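Local coordinates for type IV secretion system protein VirB11 (Brucella suis, PDB 2GZA) that hydrolyses ATP as the hexameric ATPase of the VirB type IV secretion system, a virulence factor of this pathogen, at residues Ala20-His25 against Gly74-Arg79; Thr190-Leu195 against Ile281-Ala286. One frame throughout, in Å; residues are numbered along the deposited sequence.

Contact 1: residues Ala20-His25 against Gly74-Arg79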
# COMPACT_ATOMS: atom_id res chain seq x y z
N ALA C 20 18.55 18.61 46.78
CA ALA C 20 18.83 18.24 48.15
C ALA C 20 17.74 17.35 48.72
O ALA C 20 18.02 16.54 49.61
CB ALA C 20 19.00 19.49 49.02
N SER C 21 16.52 17.51 48.23
CA SER C 21 15.38 16.72 48.71
C SER C 21 15.48 15.28 48.26
O SER C 21 15.28 14.37 49.06
CB SER C 21 14.05 17.33 48.27
OG SER C 21 13.89 18.62 48.84
N VAL C 22 15.82 15.09 46.99
CA VAL C 22 16.04 13.77 46.42
C VAL C 22 17.14 13.05 47.19
O VAL C 22 16.96 11.89 47.58
CB VAL C 22 16.43 13.86 44.94
CG1 VAL C 22 16.44 12.48 44.33
CG2 VAL C 22 15.45 14.75 44.19
N ASN C 23 18.26 13.73 47.42
CA ASN C 23 19.39 13.19 48.18
C ASN C 23 19.00 12.80 49.60
O ASN C 23 19.49 11.81 50.13
CB ASN C 23 20.54 14.20 48.25
CG ASN C 23 21.37 14.22 46.99
OD1 ASN C 23 21.09 13.47 46.04
ND2 ASN C 23 22.39 15.06 46.97
N PHE C 24 18.12 13.60 50.19
CA PHE C 24 17.61 13.34 51.53
C PHE C 24 16.92 11.98 51.58
O PHE C 24 17.20 11.18 52.47
CB PHE C 24 16.63 14.44 51.94
CG PHE C 24 16.11 14.32 53.35
CD1 PHE C 24 16.82 14.87 54.41
CD2 PHE C 24 14.91 13.66 53.61
CE1 PHE C 24 16.35 14.76 55.71
CE2 PHE C 24 14.43 13.55 54.91
CZ PHE C 24 15.16 14.10 55.97
N HIS C 25 16.03 11.73 50.62
CA HIS C 25 15.31 10.46 50.55
C HIS C 25 16.16 9.31 49.99
O HIS C 25 15.75 8.15 50.07
CB HIS C 25 13.99 10.62 49.76
CG HIS C 25 13.09 11.68 50.32
ND1 HIS C 25 12.49 11.57 51.55
CD2 HIS C 25 12.69 12.86 49.81
CE1 HIS C 25 11.76 12.65 51.77
NE2 HIS C 25 11.87 13.45 50.73
N GLY C 74 9.88 8.71 45.47
CA GLY C 74 9.25 8.85 44.17
C GLY C 74 8.89 10.29 43.85
O GLY C 74 9.31 10.83 42.82
N THR C 75 8.12 10.90 44.74
CA THR C 75 7.64 12.26 44.53
C THR C 75 8.79 13.25 44.37
O THR C 75 8.76 14.10 43.48
CB THR C 75 6.70 12.72 45.67
OG1 THR C 75 7.42 12.77 46.90
CG2 THR C 75 5.50 11.77 45.80
N ALA C 76 9.80 13.13 45.23
CA ALA C 76 10.97 13.99 45.18
C ALA C 76 11.69 13.90 43.84
O ALA C 76 12.09 14.92 43.28
CB ALA C 76 11.92 13.68 46.32
N THR C 77 11.81 12.68 43.32
CA THR C 77 12.47 12.45 42.04
C THR C 77 11.62 13.00 40.90
O THR C 77 12.15 13.57 39.94
CB THR C 77 12.80 10.96 41.80
OG1 THR C 77 11.59 10.20 41.72
CG2 THR C 77 13.66 10.41 42.92
N ALA C 78 10.30 12.85 41.02
CA ALA C 78 9.34 13.40 40.06
C ALA C 78 9.51 14.91 39.95
O ALA C 78 9.69 15.44 38.85
CB ALA C 78 7.91 13.05 40.48
N ARG C 79 9.47 15.58 41.09
CA ARG C 79 9.66 17.04 41.19
C ARG C 79 10.97 17.52 40.60
O ARG C 79 11.05 18.64 40.10
CB ARG C 79 9.67 17.48 42.65
CG ARG C 79 8.38 17.32 43.42
CD ARG C 79 8.66 17.67 44.87
NE ARG C 79 7.72 17.05 45.80
CZ ARG C 79 8.02 16.71 47.05
NH1 ARG C 79 9.24 16.91 47.54
NH2 ARG C 79 7.09 16.16 47.82

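Contact 2: residues Thr190-Leu195 against Ile281-Ala286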
# COMPACT_ATOMS: atom_id res chain seq x y z
N THR C 190 -0.42 -22.98 34.82
CA THR C 190 0.17 -23.95 35.74
C THR C 190 1.50 -24.48 35.20
O THR C 190 2.48 -24.55 35.94
CB THR C 190 -0.80 -25.11 36.05
OG1 THR C 190 -2.09 -24.58 36.37
CG2 THR C 190 -0.30 -25.93 37.23
N LEU C 191 1.53 -24.84 33.92
CA LEU C 191 2.78 -25.28 33.29
C LEU C 191 3.83 -24.16 33.31
O LEU C 191 5.00 -24.39 33.59
CB LEU C 191 2.53 -25.78 31.87
CG LEU C 191 3.76 -26.24 31.08
CD1 LEU C 191 4.50 -27.37 31.80
CD2 LEU C 191 3.35 -26.67 29.68
N MET C 192 3.38 -22.95 33.00
CA MET C 192 4.26 -21.78 33.02
C MET C 192 4.90 -21.64 34.41
O MET C 192 6.11 -21.40 34.52
CB MET C 192 3.48 -20.53 32.60
CG MET C 192 4.28 -19.24 32.53
SD MET C 192 3.55 -17.95 31.47
CE MET C 192 1.81 -18.07 31.89
N LYS C 193 4.10 -21.83 35.45
CA LYS C 193 4.60 -21.79 36.83
C LYS C 193 5.55 -22.95 37.14
O LYS C 193 6.53 -22.76 37.86
CB LYS C 193 3.45 -21.78 37.84
CG LYS C 193 2.70 -20.46 37.90
CD LYS C 193 2.12 -20.20 39.29
CE LYS C 193 0.78 -20.89 39.48
NZ LYS C 193 0.05 -20.34 40.66
N ALA C 194 5.27 -24.12 36.58
CA ALA C 194 6.17 -25.26 36.72
C ALA C 194 7.51 -24.95 36.09
O ALA C 194 8.56 -25.26 36.65
CB ALA C 194 5.56 -26.51 36.11
N LEU C 195 7.48 -24.33 34.91
CA LEU C 195 8.70 -23.97 34.19
C LEU C 195 9.51 -22.88 34.89
O LEU C 195 10.74 -22.86 34.81
CB LEU C 195 8.38 -23.53 32.76
CG LEU C 195 7.88 -24.59 31.77
CD1 LEU C 195 7.44 -23.93 30.48
CD2 LEU C 195 8.92 -25.66 31.51
N ILE C 281 9.47 -16.57 29.48
CA ILE C 281 8.42 -17.56 29.39
C ILE C 281 7.12 -16.77 29.35
O ILE C 281 6.93 -15.85 30.15
CB ILE C 281 8.44 -18.54 30.59
CG1 ILE C 281 9.81 -19.21 30.72
CG2 ILE C 281 7.34 -19.60 30.46
CD1 ILE C 281 10.09 -19.79 32.10
N THR C 282 6.26 -17.11 28.41
CA THR C 282 4.95 -16.49 28.28
C THR C 282 3.92 -17.52 27.83
O THR C 282 4.25 -18.69 27.63
CB THR C 282 4.99 -15.27 27.32
OG1 THR C 282 3.72 -14.61 27.33
CG2 THR C 282 5.34 -15.68 25.90
N SER C 283 2.67 -17.10 27.68
CA SER C 283 1.64 -18.00 27.17
C SER C 283 0.81 -17.35 26.06
O SER C 283 0.86 -16.14 25.86
CB SER C 283 0.72 -18.46 28.29
OG SER C 283 -0.16 -17.42 28.66
N CYS C 284 0.03 -18.18 25.36
CA CYS C 284 -0.80 -17.72 24.27
C CYS C 284 -1.89 -18.75 24.01
O CYS C 284 -1.60 -19.94 23.89
CB CYS C 284 0.08 -17.52 23.02
SG CYS C 284 -0.75 -16.94 21.54
N HIS C 285 -3.14 -18.31 23.96
CA HIS C 285 -4.25 -19.17 23.52
C HIS C 285 -4.06 -19.53 22.06
O HIS C 285 -4.03 -18.65 21.21
CB HIS C 285 -5.60 -18.47 23.67
CG HIS C 285 -5.90 -18.01 25.06
ND1 HIS C 285 -6.46 -18.84 26.01
CD2 HIS C 285 -5.71 -16.82 25.66
CE1 HIS C 285 -6.60 -18.17 27.14
NE2 HIS C 285 -6.15 -16.95 26.95
N ALA C 286 -3.92 -20.83 21.78
CA ALA C 286 -3.78 -21.33 20.41
C ALA C 286 -4.15 -22.80 20.34
O ALA C 286 -4.01 -23.52 21.33
CB ALA C 286 -2.38 -21.09 19.88

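Contact 1: residues Ala20-His25 against Gly74-Arg79
V22 meets A76 and T77 where two helix segments, 20-25 and 74-79, run nearly antiparallel at 155°, their axes 8.7 Å apart at closest approach. The backbones come nearest at V22 and A76, with 5.2 Å between the two CA atoms, a spacing that the small alanine side chain permits. A76 points its methyl at the facing helix, where CB lies 4.1 Å from V22 CA and 3.7 Å from H25 CD2. The imidazole receives this methyl obliquely on its CD2 corner. F24 CD2 of the same helix lies over one face of that ring, offset toward the rim.

V22 divides its two branches between neighbouring residues. CG1, anti to the backbone N (chi1 -171°), reaches T77 CG2 at 3.7 Å, the two side chains crossing at about a right angle. CG2 instead rests against the main chain, 3.5 Å from A76 O.

The contact joins the N-terminal helix 13-26 to helix 67-81, in the part of the chain built around the six-stranded antiparallel sheet. T77 also touches L92 on strand 91-95 of that sheet, and both V22 and T77 touch L96 in the loop beyond it, while H25 extends the helix pairing to S72 and L73.

The hydroxyl of T77 is turned back into its own helix: OG1 donates to G74 O at 2.6 Å, tilted 25° from the carbonyl plane, and this oxygen also accepts from A78 N. The same rotation leaves CG2 as the atom that meets V22.

Contact 2: residues Thr190-Leu195 against Ile281-Ala286
The side chains of M192 and I281 pass alongside one another, pointing opposite ways, as the central pair between helix 188-196 and strand 281-285, whose short segments run almost antiparallel at 167°. M192 CG, anti to the backbone N (chi1 -178°), meets I281 CG2 at 3.7 Å. From there the thioether passes over the strand backbone, with SD 3.7 Å from T282 C. A bend at chi3 (42°) places CE beside S283, 3.8 Å from both its CB and its OG. One methionine thus touches three successive strand residues. The other branch of I281 reaches the next turn of the helix, its CD1 lying 4.2 Å from L195 CB.

The helix begins within the predicted ATP-binding Walker A motif of a P-loop NTPase fold, and the strand pairs in parallel with strand 178-182, which leads into that motif. S283 lies close to K188 at the start of this helix and about 5 Å, nearest side-chain atoms, from a bound sulfate.

Both strand hydroxyls are satisfied by carbonyls, S283 OG by A259 O and T282 OG1 by L258 O; what joins segments 190-195 and 281-285 is apolar and thioether packing beside the probable nucleotide pocket.

The two contacts lie on opposite sides of the chain's centre, with their own centres about 40 Å apart and no atoms in touch. Contact 1 is peripheral, about 27 Å from the chain centre, and pairs two helices beside the antiparallel sheet; three of its five touching residues are buried, S21 and H25 being partly exposed, and no other subunit touches its segments. Contact 2, about 15 Å from that centre, has all five buried and sets a helix against a strand in the nucleotide-binding part; T190 and L191 of its helix pack on Y132 of a second subunit. They share no helix or strand. The backbones come closer in contact 1; in contact 2 a long methionine spans the wider gap.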